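PDB 5DLK: TqaA from Penicillium aethiopicum, which probably closes nonribosomal peptides into macrocycles with its terminal condensation-like (CT) domain, the part of this large fungal synthetase present here. Local coordinates for residues 46-52 with 110-116; 97-102 with 176-180; 280-286 with 350-354; 343-349 with 466-472. One frame throughout, in Å; residues are numbered along the deposited sequence.

How the contacts relate
Contacts 1 and 2 lie in the N-terminal lobe of the condensation-type fold, contacts 3 and 4 in the C-terminal lobe. The centres of contacts 2 and 3 are about 33 Å apart. Contact 1 is a mostly buried strand pair, and contact 2 is fully buried. They touch where strands 100-105 and 108-115 run side by side in one sheet. Contacts 3 and 4 share helix 346-358. Contact 3 is partly buried, and contact 4 lies at the surface. Backbone ladder bonds dominate contact 1. Single glutamines, Gln180 and Gln354, organise contacts 2 and 3. Contact 4 combines loop backbone bonds with an ion pair.

Contact 1. Residues 46-52 with 110-116; sequences STLEDLL and IQLVLAN
A leucine-rich face forms where strands 47-52 and 110-115 pair antiparallel as neighbours in one sheet, at 138° and 4.4 Å between their short axes, with a classic beta bulge midway. Leu48, Leu51, Leu112 and Leu114 share this face. Leu48 (t, p) brings CD1 to 3.6 Å from Leu112 CB and 4.1 Å from Leu114 CD2. Leu51 (t, t) puts CD1 4.0 Å from Leu112 CG and CD2 4.0 Å from Ile110 CB. Helix 29-38 packs against Leu48, Leu112 and Leu114. On the other face Leu52 CD1 lies 4.0 Å from Val113 CG2, and helix 208-218 packs on Leu52 and Gln111.

Thr47-Ala115, Asp50-Val113 and Leu52-Gln111 are hydrogen-bonded pairs. Leu48-Leu114 and Leu51-Leu112 are non-hydrogen-bonded. Glu49 (phi/psi -85/-34) is the extra residue that shifts the register by one. Glu49 N donates to Val113 O at 2.8 Å, and Asp50 N reaches the same oxygen weakly at 3.3 Å. Val113 N returns to Asp50 O at 3.0 Å. Leu52 N to Gln111 O is 3.0 Å, and Gln111 N to Leu52 O is 2.7 Å. Thr47 N to Ala115 O and Ala115 N to Thr47 O are both 2.9 Å. At the polar edge the Glu49 carboxylate forms a salt bridge with Arg99. Past the last pair, Thr47 OG1 (p rotamer) donates to Asn116 OD1 at 3.0 Å.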
loop_
_atom_site.group_PDB
_atom_site.type_symbol
_atom_site.label_atom_id
_atom_site.label_comp_id
_atom_site.label_asym_id
_atom_site.label_seq_id
_atom_site.Cartn_x
_atom_site.Cartn_y
_atom_site.Cartn_z
ATOM N N SER A 46 -26.139 12.081 2.958
ATOM C CA SER A 46 -24.997 12.175 2.055
ATOM C C SER A 46 -25.477 12.292 0.613
ATOM O O SER A 46 -26.590 11.874 0.282
ATOM C CB SER A 46 -24.067 10.956 2.199
ATOM O OG SER A 46 -24.715 9.773 1.756
ATOM N N THR A 47 -24.627 12.858 -0.239
ATOM C CA THR A 47 -24.877 12.867 -1.669
ATOM C C THR A 47 -23.795 12.059 -2.380
ATOM O O THR A 47 -22.707 11.859 -1.838
ATOM C CB THR A 47 -24.894 14.282 -2.233
ATOM O OG1 THR A 47 -23.625 14.903 -2.000
ATOM C CG2 THR A 47 -25.993 15.104 -1.544
ATOM N N LEU A 48 -24.098 11.604 -3.587
ATOM C CA LEU A 48 -23.116 10.866 -4.381
ATOM C C LEU A 48 -22.387 11.812 -5.324
ATOM O O LEU A 48 -22.978 12.338 -6.277
ATOM C CB LEU A 48 -23.787 9.744 -5.166
ATOM C CG LEU A 48 -22.845 8.852 -5.980
ATOM C CD1 LEU A 48 -21.985 7.988 -5.049
ATOM C CD2 LEU A 48 -23.638 8.000 -6.955
ATOM N N GLU A 49 -21.103 12.034 -5.054
ATOM C CA GLU A 49 -20.298 12.964 -5.830
ATOM C C GLU A 49 -19.700 12.305 -7.086
ATOM O O GLU A 49 -19.550 12.950 -8.136
ATOM C CB GLU A 49 -19.193 13.539 -4.949
ATOM C CG GLU A 49 -18.232 14.449 -5.665
ATOM C CD GLU A 49 -17.084 14.887 -4.779
ATOM O OE1 GLU A 49 -15.952 15.015 -5.298
ATOM O OE2 GLU A 49 -17.304 15.098 -3.567
ATOM N N ASP A 50 -19.355 11.021 -6.976
ATOM C CA ASP A 50 -18.770 10.296 -8.107
ATOM C C ASP A 50 -18.899 8.798 -7.899
ATOM O O ASP A 50 -19.195 8.322 -6.794
ATOM C CB ASP A 50 -17.298 10.676 -8.301
ATOM C CG ASP A 50 -16.866 10.674 -9.783
ATOM O OD1 ASP A 50 -17.469 9.954 -10.609
ATOM O OD2 ASP A 50 -15.917 11.412 -10.113
ATOM N N LEU A 51 -18.690 8.051 -8.974
ATOM C CA LEU A 51 -18.632 6.610 -8.876
ATOM C C LEU A 51 -17.598 6.136 -9.893
ATOM O O LEU A 51 -17.693 6.467 -11.081
ATOM C CB LEU A 51 -20.007 5.983 -9.122
ATOM C CG LEU A 51 -20.182 4.527 -8.692
ATOM C CD1 LEU A 51 -21.650 4.182 -8.528
ATOM C CD2 LEU A 51 -19.511 3.595 -9.701
ATOM N N LEU A 52 -16.606 5.385 -9.415
ATOM C CA LEU A 52 -15.504 4.899 -10.265
ATOM C C LEU A 52 -15.207 3.435 -9.982
ATOM O O LEU A 52 -15.518 2.931 -8.915
ATOM C CB LEU A 52 -14.227 5.720 -10.041
ATOM C CG LEU A 52 -14.306 7.234 -10.207
ATOM C CD1 LEU A 52 -14.524 7.892 -8.843
ATOM C CD2 LEU A 52 -13.069 7.769 -10.887
ATOM N N ILE A 110 -16.368 -1.255 -6.951
ATOM C CA ILE A 110 -16.501 0.127 -7.366
ATOM C C ILE A 110 -16.379 1.004 -6.149
ATOM O O ILE A 110 -16.633 0.548 -5.037
ATOM C CB ILE A 110 -17.854 0.387 -8.047
ATOM C CG1 ILE A 110 -18.976 -0.074 -7.132
ATOM C CG2 ILE A 110 -17.931 -0.375 -9.362
ATOM C CD1 ILE A 110 -20.373 0.307 -7.624
ATOM N N GLN A 111 -15.986 2.252 -6.339
ATOM C CA GLN A 111 -15.956 3.150 -5.204
ATOM C C GLN A 111 -16.948 4.311 -5.403
ATOM O O GLN A 111 -17.042 4.900 -6.472
ATOM C CB GLN A 111 -14.525 3.638 -4.943
ATOM C CG GLN A 111 -13.861 4.371 -6.057
ATOM C CD GLN A 111 -12.327 4.380 -5.945
ATOM O OE1 GLN A 111 -11.749 4.674 -4.898
ATOM N NE2 GLN A 111 -11.669 4.105 -7.058
ATOM N N LEU A 112 -17.745 4.555 -4.367
ATOM C CA LEU A 112 -18.705 5.654 -4.355
ATOM C C LEU A 112 -18.111 6.786 -3.539
ATOM O O LEU A 112 -17.895 6.638 -2.341
ATOM C CB LEU A 112 -20.046 5.206 -3.762
ATOM C CG LEU A 112 -20.952 4.274 -4.573
ATOM C CD1 LEU A 112 -20.415 2.847 -4.643
ATOM C CD2 LEU A 112 -22.360 4.276 -4.016
ATOM N N VAL A 113 -17.816 7.897 -4.197
ATOM C CA VAL A 113 -17.311 9.066 -3.512
ATOM C C VAL A 113 -18.519 9.839 -2.987
ATOM O O VAL A 113 -19.367 10.258 -3.759
ATOM C CB VAL A 113 -16.475 9.961 -4.428
ATOM C CG1 VAL A 113 -15.866 11.105 -3.638
ATOM C CG2 VAL A 113 -15.372 9.139 -5.129
ATOM N N LEU A 114 -18.588 10.001 -1.672
ATOM C CA LEU A 114 -19.684 10.731 -1.046
ATOM C C LEU A 114 -19.321 12.189 -0.780
ATOM O O LEU A 114 -18.159 12.525 -0.564
ATOM C CB LEU A 114 -20.078 10.053 0.263
ATOM C CG LEU A 114 -20.499 8.589 0.164
ATOM C CD1 LEU A 114 -21.061 8.077 1.510
ATOM C CD2 LEU A 114 -21.501 8.378 -0.966
ATOM N N ALA A 115 -20.336 13.054 -0.794
ATOM C CA ALA A 115 -20.187 14.434 -0.359
ATOM C C ALA A 115 -21.312 14.726 0.637
ATOM O O ALA A 115 -22.162 13.864 0.886
ATOM C CB ALA A 115 -20.237 15.402 -1.544
ATOM N N ASN A 116 -21.310 15.934 1.195
ATOM C CA ASN A 116 -22.250 16.280 2.271
ATOM C C ASN A 116 -22.219 15.212 3.360
ATOM O O ASN A 116 -23.257 14.760 3.853
ATOM C CB ASN A 116 -23.661 16.457 1.718
ATOM C CG ASN A 116 -23.755 17.617 0.744
ATOM O OD1 ASN A 116 -23.675 17.432 -0.475
ATOM N ND2 ASN A 116 -23.891 18.828 1.276
#

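Contact 2. Residues 97-102 with 176-180; sequences ILRTSF and ISHSQ
A hydrogen bond joins the segments: Gln180 NE2 (chi1 m, chi2 t) donates to Ile97 O at 2.9 Å. Gln180 OE1 accepts from Ser177 N at 3.0 Å, so the amide spans both backbones. Gln180 N bonds Ser177 O at 2.8 Å, closing the turn after strand 169-177.

One water donates to Leu98 O (3.0 Å) and Thr100 O (2.9 Å) and accepts from Gln180 NE2 (3.0 Å). Ser177 OG and Ser179 OG are hydrogen-bonded at 2.8 Å.

Ile97 CG1 lies 3.7 Å from Gln180 CB, and Leu98 CD2 3.9 Å from Ile176 CD1. Phe102 (chi1 m) offers its ring edge to Gln180 CG, 4.0 Å from CE1.

Residues 177-180 open the SHSQWDG sequence, which corresponds to the HHxxxDG signature of condensation domains, with Ser177 in place of the first histidine. Gly183 at its end binds phosphopantetheine in another structure of this protein, but none is bound here. The buried amide ties the start of this signature to the 3-10 turn before strand 100-105.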
loop_
_atom_site.group_PDB
_atom_site.type_symbol
_atom_site.label_atom_id
_atom_site.label_comp_id
_atom_site.label_asym_id
_atom_site.label_seq_id
_atom_site.Cartn_x
_atom_site.Cartn_y
_atom_site.Cartn_z
ATOM N N ILE A 97 -11.052 10.493 -0.917
ATOM C CA ILE A 97 -10.825 9.072 -0.664
ATOM C C ILE A 97 -11.299 8.691 0.750
ATOM O O ILE A 97 -11.745 7.570 0.971
ATOM C CB ILE A 97 -9.325 8.679 -0.845
ATOM C CG1 ILE A 97 -9.159 7.154 -0.828
ATOM C CG2 ILE A 97 -8.461 9.296 0.235
ATOM C CD1 ILE A 97 -9.977 6.442 -1.858
ATOM N N LEU A 98 -11.243 9.637 1.691
ATOM C CA LEU A 98 -11.668 9.370 3.066
ATOM C C LEU A 98 -13.207 9.367 3.196
ATOM O O LEU A 98 -13.749 8.895 4.199
ATOM C CB LEU A 98 -11.043 10.391 4.034
ATOM C CG LEU A 98 -9.519 10.517 4.074
ATOM C CD1 LEU A 98 -9.051 11.536 5.110
ATOM C CD2 LEU A 98 -8.850 9.161 4.311
ATOM N N ARG A 99 -13.913 9.871 2.182
ATOM C CA ARG A 99 -15.373 9.751 2.179
ATOM C C ARG A 99 -15.835 8.802 1.099
ATOM O O ARG A 99 -16.911 8.970 0.522
ATOM C CB ARG A 99 -16.045 11.117 1.999
ATOM C CG ARG A 99 -15.159 12.203 1.468
ATOM C CD ARG A 99 -15.855 13.566 1.575
ATOM N NE ARG A 99 -15.035 14.581 0.939
ATOM C CZ ARG A 99 -15.116 14.894 -0.345
ATOM N NH1 ARG A 99 -16.009 14.288 -1.118
ATOM N NH2 ARG A 99 -14.312 15.810 -0.849
ATOM N N THR A 100 -15.010 7.799 0.814
ATOM C CA THR A 100 -15.363 6.808 -0.186
ATOM C C THR A 100 -15.893 5.520 0.444
ATOM O O THR A 100 -15.359 5.018 1.439
ATOM C CB THR A 100 -14.131 6.505 -1.093
ATOM O OG1 THR A 100 -13.762 7.697 -1.785
ATOM C CG2 THR A 100 -14.458 5.462 -2.097
ATOM N N SER A 101 -16.947 4.995 -0.169
ATOM C CA SER A 101 -17.590 3.751 0.186
ATOM C C SER A 101 -17.323 2.741 -0.938
ATOM O O SER A 101 -17.302 3.115 -2.119
ATOM C CB SER A 101 -19.097 4.008 0.389
ATOM O OG SER A 101 -19.885 2.850 0.221
ATOM N N PHE A 102 -17.094 1.481 -0.581
ATOM C CA PHE A 102 -16.784 0.454 -1.571
ATOM C C PHE A 102 -17.867 -0.597 -1.598
ATOM O O PHE A 102 -18.270 -1.109 -0.555
ATOM C CB PHE A 102 -15.434 -0.231 -1.276
ATOM C CG PHE A 102 -14.269 0.697 -1.289
ATOM C CD1 PHE A 102 -13.940 1.434 -0.166
ATOM C CD2 PHE A 102 -13.469 0.811 -2.422
ATOM C CE1 PHE A 102 -12.855 2.301 -0.181
ATOM C CE2 PHE A 102 -12.393 1.665 -2.446
ATOM C CZ PHE A 102 -12.082 2.419 -1.329
ATOM N N ILE A 176 -8.886 2.902 8.759
ATOM C CA ILE A 176 -8.760 3.132 7.326
ATOM C C ILE A 176 -8.360 1.825 6.623
ATOM O O ILE A 176 -7.590 1.020 7.152
ATOM C CB ILE A 176 -7.736 4.280 7.034
ATOM C CG1 ILE A 176 -7.681 4.629 5.538
ATOM C CG2 ILE A 176 -6.357 3.967 7.614
ATOM C CD1 ILE A 176 -6.880 5.905 5.237
ATOM N N SER A 177 -8.910 1.629 5.429
ATOM C CA SER A 177 -8.555 0.508 4.563
ATOM C C SER A 177 -7.330 0.883 3.719
ATOM O O SER A 177 -7.199 2.022 3.285
ATOM C CB SER A 177 -9.748 0.147 3.660
ATOM O OG SER A 177 -9.348 -0.719 2.609
ATOM N N HIS A 178 -6.428 -0.067 3.465
ATOM C CA HIS A 178 -5.239 0.231 2.664
ATOM C C HIS A 178 -5.625 0.559 1.203
ATOM O O HIS A 178 -4.814 1.072 0.436
ATOM C CB HIS A 178 -4.250 -0.956 2.758
ATOM C CG HIS A 178 -2.811 -0.601 2.537
ATOM N ND1 HIS A 178 -2.397 0.443 1.720
ATOM C CD2 HIS A 178 -1.671 -1.152 3.016
ATOM C CE1 HIS A 178 -1.085 0.507 1.713
ATOM N NE2 HIS A 178 -0.611 -0.463 2.484
ATOM N N SER A 179 -6.884 0.325 0.834
ATOM C CA SER A 179 -7.374 0.816 -0.456
ATOM C C SER A 179 -7.403 2.342 -0.493
ATOM O O SER A 179 -7.623 2.933 -1.553
ATOM C CB SER A 179 -8.775 0.276 -0.759
ATOM O OG SER A 179 -9.725 0.713 0.221
ATOM N N GLN A 180 -7.156 2.975 0.657
ATOM C CA GLN A 180 -7.335 4.425 0.794
ATOM C C GLN A 180 -6.058 5.183 1.139
ATOM O O GLN A 180 -6.092 6.400 1.344
ATOM C CB GLN A 180 -8.410 4.718 1.872
ATOM C CG GLN A 180 -9.762 4.109 1.551
ATOM C CD GLN A 180 -10.729 4.230 2.728
ATOM O OE1 GLN A 180 -10.559 3.564 3.747
ATOM N NE2 GLN A 180 -11.728 5.112 2.601
HETATM O O HOH W 1 -14.207 5.992 3.938
#

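Contact 3. Residues 280-286 with 350-354; sequences GITMATL and LHHTQ
The side-chain amide of Gln354 makes the strongest polar links here. Its NE2 donates to Gly280 O at 2.7 Å. Its OE1 accepts from Thr285 OG1 at 2.7 Å and from Thr282 N at 2.9 Å, the latter nearly linear at 171°. Chi1 and chi2 of Gln354 are both t and chi3 is -62°, which carries the amide from helix 346-358 to the turn before helix 283-299. Thr282 is the N-cap residue of that second helix, with phi/psi -86/164 and chi1 p. Leu286 N bonds Thr282 O at 3.1 Å in the first helical turn. Gly280 sits at phi/psi 86/-8, where a CB would jam against the preceding carbonyl.

Packing surrounds this polar knot. Thr285 (m) points toward the other helix, with CG2 3.1 Å from Leu350 O and 4.1 Å from Thr353 CB. The closest CA pair is Thr285-Gln354 at 5.4 Å. Ile281 (m, m) brings CD1 to 4.0 Å from Leu350 CB and 3.6 Å from His351 ND1. Leu286 CD1 reaches Leu350 CD2 at 3.9 Å.

Thr282 and Tyr357 both bind phosphopantetheine in another structure of this protein, so the contact joins two elements of that site. Farther along helix 283-299, Ala289 packs on Leu350 and Thr353. Helix 446-465 meets Leu286 through Ile460 and Phe463, and strand 386-390 reaches Met283 and Ala284 through His390.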
loop_
_atom_site.group_PDB
_atom_site.type_symbol
_atom_site.label_atom_id
_atom_site.label_comp_id
_atom_site.label_asym_id
_atom_site.label_seq_id
_atom_site.Cartn_x
_atom_site.Cartn_y
_atom_site.Cartn_z
ATOM N N GLY A 280 25.433 4.775 -7.312
ATOM C CA GLY A 280 24.401 4.735 -8.327
ATOM C C GLY A 280 23.357 3.645 -8.141
ATOM O O GLY A 280 22.367 3.610 -8.865
ATOM N N ILE A 281 23.574 2.758 -7.176
ATOM C CA ILE A 281 22.669 1.629 -6.928
ATOM C C ILE A 281 21.804 1.851 -5.688
ATOM O O ILE A 281 22.327 2.158 -4.619
ATOM C CB ILE A 281 23.455 0.320 -6.743
ATOM C CG1 ILE A 281 24.244 -0.025 -8.020
ATOM C CG2 ILE A 281 22.520 -0.836 -6.345
ATOM C CD1 ILE A 281 23.381 -0.138 -9.263
ATOM N N THR A 282 20.488 1.693 -5.829
ATOM C CA THR A 282 19.581 1.886 -4.708
ATOM C C THR A 282 19.405 0.634 -3.862
ATOM O O THR A 282 19.745 -0.479 -4.275
ATOM C CB THR A 282 18.181 2.322 -5.175
ATOM O OG1 THR A 282 17.551 1.239 -5.882
ATOM C CG2 THR A 282 18.276 3.551 -6.066
ATOM N N MET A 283 18.871 0.835 -2.663
ATOM C CA MET A 283 18.606 -0.269 -1.761
ATOM C C MET A 283 17.556 -1.204 -2.369
ATOM O O MET A 283 17.668 -2.416 -2.248
ATOM C CB MET A 283 18.131 0.246 -0.387
ATOM C CG MET A 283 18.095 -0.849 0.695
ATOM S SD MET A 283 19.718 -1.533 1.073
ATOM C CE MET A 283 20.462 -0.112 1.893
ATOM N N ALA A 284 16.541 -0.645 -3.020
ATOM C CA ALA A 284 15.518 -1.488 -3.645
ATOM C C ALA A 284 16.142 -2.428 -4.684
ATOM O O ALA A 284 15.783 -3.601 -4.765
ATOM C CB ALA A 284 14.434 -0.634 -4.294
ATOM N N THR A 285 17.074 -1.901 -5.470
ATOM C CA THR A 285 17.793 -2.705 -6.460
ATOM C C THR A 285 18.549 -3.851 -5.817
ATOM O O THR A 285 18.524 -4.989 -6.292
ATOM C CB THR A 285 18.765 -1.817 -7.267
ATOM O OG1 THR A 285 17.983 -0.931 -8.065
ATOM C CG2 THR A 285 19.661 -2.653 -8.204
ATOM N N LEU A 286 19.238 -3.544 -4.728
ATOM C CA LEU A 286 20.007 -4.555 -4.017
ATOM C C LEU A 286 19.095 -5.695 -3.540
ATOM O O LEU A 286 19.399 -6.870 -3.722
ATOM C CB LEU A 286 20.747 -3.906 -2.838
ATOM C CG LEU A 286 21.669 -4.816 -2.034
ATOM C CD1 LEU A 286 22.717 -5.446 -2.944
ATOM C CD2 LEU A 286 22.360 -3.985 -0.966
ATOM N N LEU A 350 23.433 -5.821 -10.538
ATOM C CA LEU A 350 22.776 -4.686 -9.883
ATOM C C LEU A 350 22.356 -3.628 -10.927
ATOM O O LEU A 350 21.243 -3.124 -10.884
ATOM C CB LEU A 350 23.690 -4.056 -8.838
ATOM C CG LEU A 350 23.956 -4.995 -7.650
ATOM C CD1 LEU A 350 25.041 -4.405 -6.737
ATOM C CD2 LEU A 350 22.665 -5.192 -6.877
ATOM N N HIS A 351 23.250 -3.313 -11.862
ATOM C CA HIS A 351 22.921 -2.306 -12.878
ATOM C C HIS A 351 21.748 -2.745 -13.740
ATOM O O HIS A 351 20.852 -1.943 -14.030
ATOM C CB HIS A 351 24.141 -1.984 -13.762
ATOM C CG HIS A 351 25.085 -1.020 -13.118
ATOM N ND1 HIS A 351 24.677 0.208 -12.641
ATOM C CD2 HIS A 351 26.407 -1.111 -12.841
ATOM C CE1 HIS A 351 25.710 0.835 -12.106
ATOM N NE2 HIS A 351 26.771 0.057 -12.213
ATOM N N HIS A 352 21.755 -4.014 -14.138
ATOM C CA HIS A 352 20.671 -4.559 -14.948
ATOM C C HIS A 352 19.353 -4.524 -14.182
ATOM O O HIS A 352 18.322 -4.112 -14.722
ATOM C CB HIS A 352 20.992 -5.989 -15.401
ATOM C CG HIS A 352 19.846 -6.689 -16.079
ATOM N ND1 HIS A 352 19.352 -6.296 -17.308
ATOM C CD2 HIS A 352 19.109 -7.759 -15.700
ATOM C CE1 HIS A 352 18.344 -7.089 -17.645
ATOM N NE2 HIS A 352 18.189 -7.997 -16.695
ATOM N N THR A 353 19.379 -4.967 -12.929
ATOM C CA THR A 353 18.155 -5.023 -12.131
ATOM C C THR A 353 17.571 -3.620 -11.992
ATOM O O THR A 353 16.348 -3.421 -12.062
ATOM C CB THR A 353 18.424 -5.651 -10.743
ATOM O OG1 THR A 353 18.888 -6.994 -10.938
ATOM C CG2 THR A 353 17.157 -5.701 -9.901
ATOM N N GLN A 354 18.449 -2.635 -11.833
ATOM C CA GLN A 354 17.952 -1.290 -11.634
ATOM C C GLN A 354 17.305 -0.767 -12.912
ATOM O O GLN A 354 16.225 -0.200 -12.874
ATOM C CB GLN A 354 19.060 -0.346 -11.162
ATOM C CG GLN A 354 18.526 1.034 -10.724
ATOM C CD GLN A 354 19.424 1.665 -9.676
ATOM O OE1 GLN A 354 19.592 1.122 -8.580
ATOM N NE2 GLN A 354 20.035 2.800 -10.018
#

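Contact 4. Residues 343-349 with 466-472; sequences DWTVMDL and DPTARLL
A capping box starts helix 346-358, and the loop after helix 446-465 docks against it. Thr345 is the N-cap (phi/psi -96/169, chi1 p). Its N donates to Asp348 OD2 at 2.9 Å, and Asp348 N returns a weak bond to Thr345 OG1 at 3.3 Å. The first two helical amides bond to the loop. Val346 N donates to Ala469 O at 2.8 Å, and Met347 N donates weakly to Pro467 O at 2.9 Å. Before the cap, Leu471 N donates to Trp344 O at 2.9 Å.

The loop folds as a type I turn from Asp466 to Ala469, with Ala469 N to Asp466 O at 3.1 Å. An Asx turn overlaps it, with Thr468 N to Asp466 OD1 at 3.3 Å. In the C-terminal lobe of the condensation fold, this joins the exit of helix 446-465 to the start of helix 346-358. Phe463 of the former packs on Val346 and Leu349.

Leu471 (m, t) inserts CD2 4.1 Å from Val346 CG2 and 4.0 Å from Leu349 CD2. Met347 CE lies 3.5 Å from Pro467 CB. At the outer edge Asp343 OD2 and Arg470 NH1 form a salt bridge at 3.0 Å, with the oxygen well out of the guanidinium plane. A water donates to Asp343 OD1 (3.1 Å) and Trp344 O (2.6 Å) and accepts from Leu472 N (3.1 Å).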
loop_
_atom_site.group_PDB
_atom_site.type_symbol
_atom_site.label_atom_id
_atom_site.label_comp_id
_atom_site.label_asym_id
_atom_site.label_seq_id
_atom_site.Cartn_x
_atom_site.Cartn_y
_atom_site.Cartn_z
ATOM N N ASP A 343 30.419 -13.934 -17.819
ATOM C CA ASP A 343 31.043 -13.790 -16.501
ATOM C C ASP A 343 30.594 -12.513 -15.788
ATOM O O ASP A 343 31.410 -11.710 -15.345
ATOM C CB ASP A 343 32.566 -13.804 -16.630
ATOM C CG ASP A 343 33.229 -14.718 -15.627
ATOM O OD1 ASP A 343 32.554 -15.149 -14.665
ATOM O OD2 ASP A 343 34.437 -14.980 -15.799
ATOM N N TRP A 344 29.285 -12.310 -15.698
ATOM C CA TRP A 344 28.775 -11.176 -14.937
ATOM C C TRP A 344 29.275 -11.132 -13.491
ATOM O O TRP A 344 29.429 -12.170 -12.831
ATOM C CB TRP A 344 27.253 -11.199 -14.887
ATOM C CG TRP A 344 26.578 -10.307 -15.867
ATOM C CD1 TRP A 344 27.121 -9.686 -16.961
ATOM C CD2 TRP A 344 25.203 -9.949 -15.836
ATOM N NE1 TRP A 344 26.142 -8.964 -17.626
ATOM C CE2 TRP A 344 24.959 -9.109 -16.942
ATOM C CE3 TRP A 344 24.142 -10.266 -14.972
ATOM C CZ2 TRP A 344 23.697 -8.593 -17.212
ATOM C CZ3 TRP A 344 22.879 -9.745 -15.243
ATOM C CH2 TRP A 344 22.671 -8.915 -16.350
ATOM N N THR A 345 29.518 -9.917 -13.025
ATOM C CA THR A 345 29.760 -9.664 -11.612
ATOM C C THR A 345 28.473 -9.240 -10.936
ATOM O O THR A 345 27.473 -8.952 -11.583
ATOM C CB THR A 345 30.792 -8.556 -11.407
ATOM O OG1 THR A 345 30.259 -7.324 -11.899
ATOM C CG2 THR A 345 32.092 -8.880 -12.167
ATOM N N VAL A 346 28.507 -9.198 -9.613
ATOM C CA VAL A 346 27.413 -8.625 -8.852
ATOM C C VAL A 346 27.045 -7.228 -9.346
ATOM O O VAL A 346 25.865 -6.915 -9.503
ATOM C CB VAL A 346 27.782 -8.586 -7.363
ATOM C CG1 VAL A 346 26.803 -7.706 -6.586
ATOM C CG2 VAL A 346 27.835 -10.018 -6.814
ATOM N N MET A 347 28.037 -6.389 -9.636
ATOM C CA MET A 347 27.726 -5.045 -10.117
ATOM C C MET A 347 26.904 -5.052 -11.417
ATOM O O MET A 347 26.009 -4.228 -11.591
ATOM C CB MET A 347 29.011 -4.241 -10.347
ATOM C CG MET A 347 28.743 -2.747 -10.375
ATOM S SD MET A 347 28.349 -2.190 -8.681
ATOM C CE MET A 347 30.015 -2.164 -8.008
ATOM N N ASP A 348 27.244 -5.966 -12.321
ATOM C CA ASP A 348 26.539 -6.094 -13.604
ATOM C C ASP A 348 25.081 -6.448 -13.346
ATOM O O ASP A 348 24.178 -5.921 -14.001
ATOM C CB ASP A 348 27.186 -7.160 -14.494
ATOM C CG ASP A 348 28.620 -6.798 -14.907
ATOM O OD1 ASP A 348 28.843 -5.627 -15.247
ATOM O OD2 ASP A 348 29.501 -7.681 -14.888
ATOM N N LEU A 349 24.854 -7.356 -12.398
ATOM C CA LEU A 349 23.487 -7.739 -12.046
ATOM C C LEU A 349 22.755 -6.562 -11.416
ATOM O O LEU A 349 21.580 -6.317 -11.716
ATOM C CB LEU A 349 23.490 -8.959 -11.099
ATOM C CG LEU A 349 22.133 -9.267 -10.466
ATOM C CD1 LEU A 349 21.116 -9.592 -11.553
ATOM C CD2 LEU A 349 22.249 -10.421 -9.452
ATOM N N ASP A 466 31.021 -7.642 -1.365
ATOM C CA ASP A 466 31.915 -7.691 -2.530
ATOM C C ASP A 466 31.184 -7.503 -3.862
ATOM O O ASP A 466 30.897 -8.476 -4.551
ATOM C CB ASP A 466 32.681 -9.010 -2.579
ATOM C CG ASP A 466 33.801 -8.995 -3.625
ATOM O OD1 ASP A 466 34.030 -7.928 -4.244
ATOM O OD2 ASP A 466 34.459 -10.044 -3.826
ATOM N N PRO A 467 30.934 -6.251 -4.239
ATOM C CA PRO A 467 30.163 -5.995 -5.455
ATOM C C PRO A 467 30.922 -6.373 -6.737
ATOM O O PRO A 467 30.310 -6.374 -7.806
ATOM C CB PRO A 467 29.922 -4.483 -5.416
ATOM C CG PRO A 467 30.322 -4.027 -4.080
ATOM C CD PRO A 467 31.272 -5.018 -3.517
ATOM N N THR A 468 32.215 -6.682 -6.660
ATOM C CA THR A 468 32.931 -7.043 -7.882
ATOM C C THR A 468 33.038 -8.555 -8.044
ATOM O O THR A 468 33.660 -9.044 -8.996
ATOM C CB THR A 468 34.359 -6.416 -7.940
ATOM O OG1 THR A 468 35.200 -7.028 -6.965
ATOM C CG2 THR A 468 34.315 -4.921 -7.699
ATOM N N ALA A 469 32.438 -9.303 -7.119
ATOM C CA ALA A 469 32.465 -10.761 -7.186
ATOM C C ALA A 469 31.783 -11.292 -8.435
ATOM O O ALA A 469 30.770 -10.745 -8.870
ATOM C CB ALA A 469 31.796 -11.373 -5.945
ATOM N N ARG A 470 32.303 -12.391 -8.974
ATOM C CA ARG A 470 31.653 -13.060 -10.103
ATOM C C ARG A 470 30.390 -13.749 -9.621
ATOM O O ARG A 470 30.407 -14.414 -8.585
ATOM C CB ARG A 470 32.588 -14.080 -10.766
ATOM C CG ARG A 470 33.683 -13.481 -11.626
ATOM C CD ARG A 470 34.652 -14.578 -12.119
ATOM N NE ARG A 470 34.029 -15.905 -12.085
ATOM C CZ ARG A 470 34.406 -16.943 -12.830
ATOM N NH1 ARG A 470 35.417 -16.829 -13.680
ATOM N NH2 ARG A 470 33.770 -18.103 -12.727
ATOM N N LEU A 471 29.286 -13.591 -10.351
ATOM C CA LEU A 471 28.057 -14.296 -9.963
ATOM C C LEU A 471 28.274 -15.796 -9.849
ATOM O O LEU A 471 27.715 -16.450 -8.956
ATOM C CB LEU A 471 26.936 -14.034 -10.973
ATOM C CG LEU A 471 26.238 -12.685 -10.950
ATOM C CD1 LEU A 471 25.031 -12.695 -11.930
ATOM C CD2 LEU A 471 25.798 -12.318 -9.532
ATOM N N LEU A 472 29.086 -16.351 -10.748
ATOM C CA LEU A 472 29.375 -17.787 -10.704
ATOM C C LEU A 472 30.004 -18.230 -9.375
ATOM O O LEU A 472 29.946 -19.403 -9.019
ATOM C CB LEU A 472 30.299 -18.187 -11.863
ATOM C CG LEU A 472 29.577 -18.311 -13.203
ATOM C CD1 LEU A 472 30.555 -18.503 -14.370
ATOM C CD2 LEU A 472 28.585 -19.463 -13.131
HETATM O O HOH W 2 29.892 -14.746 -13.215
#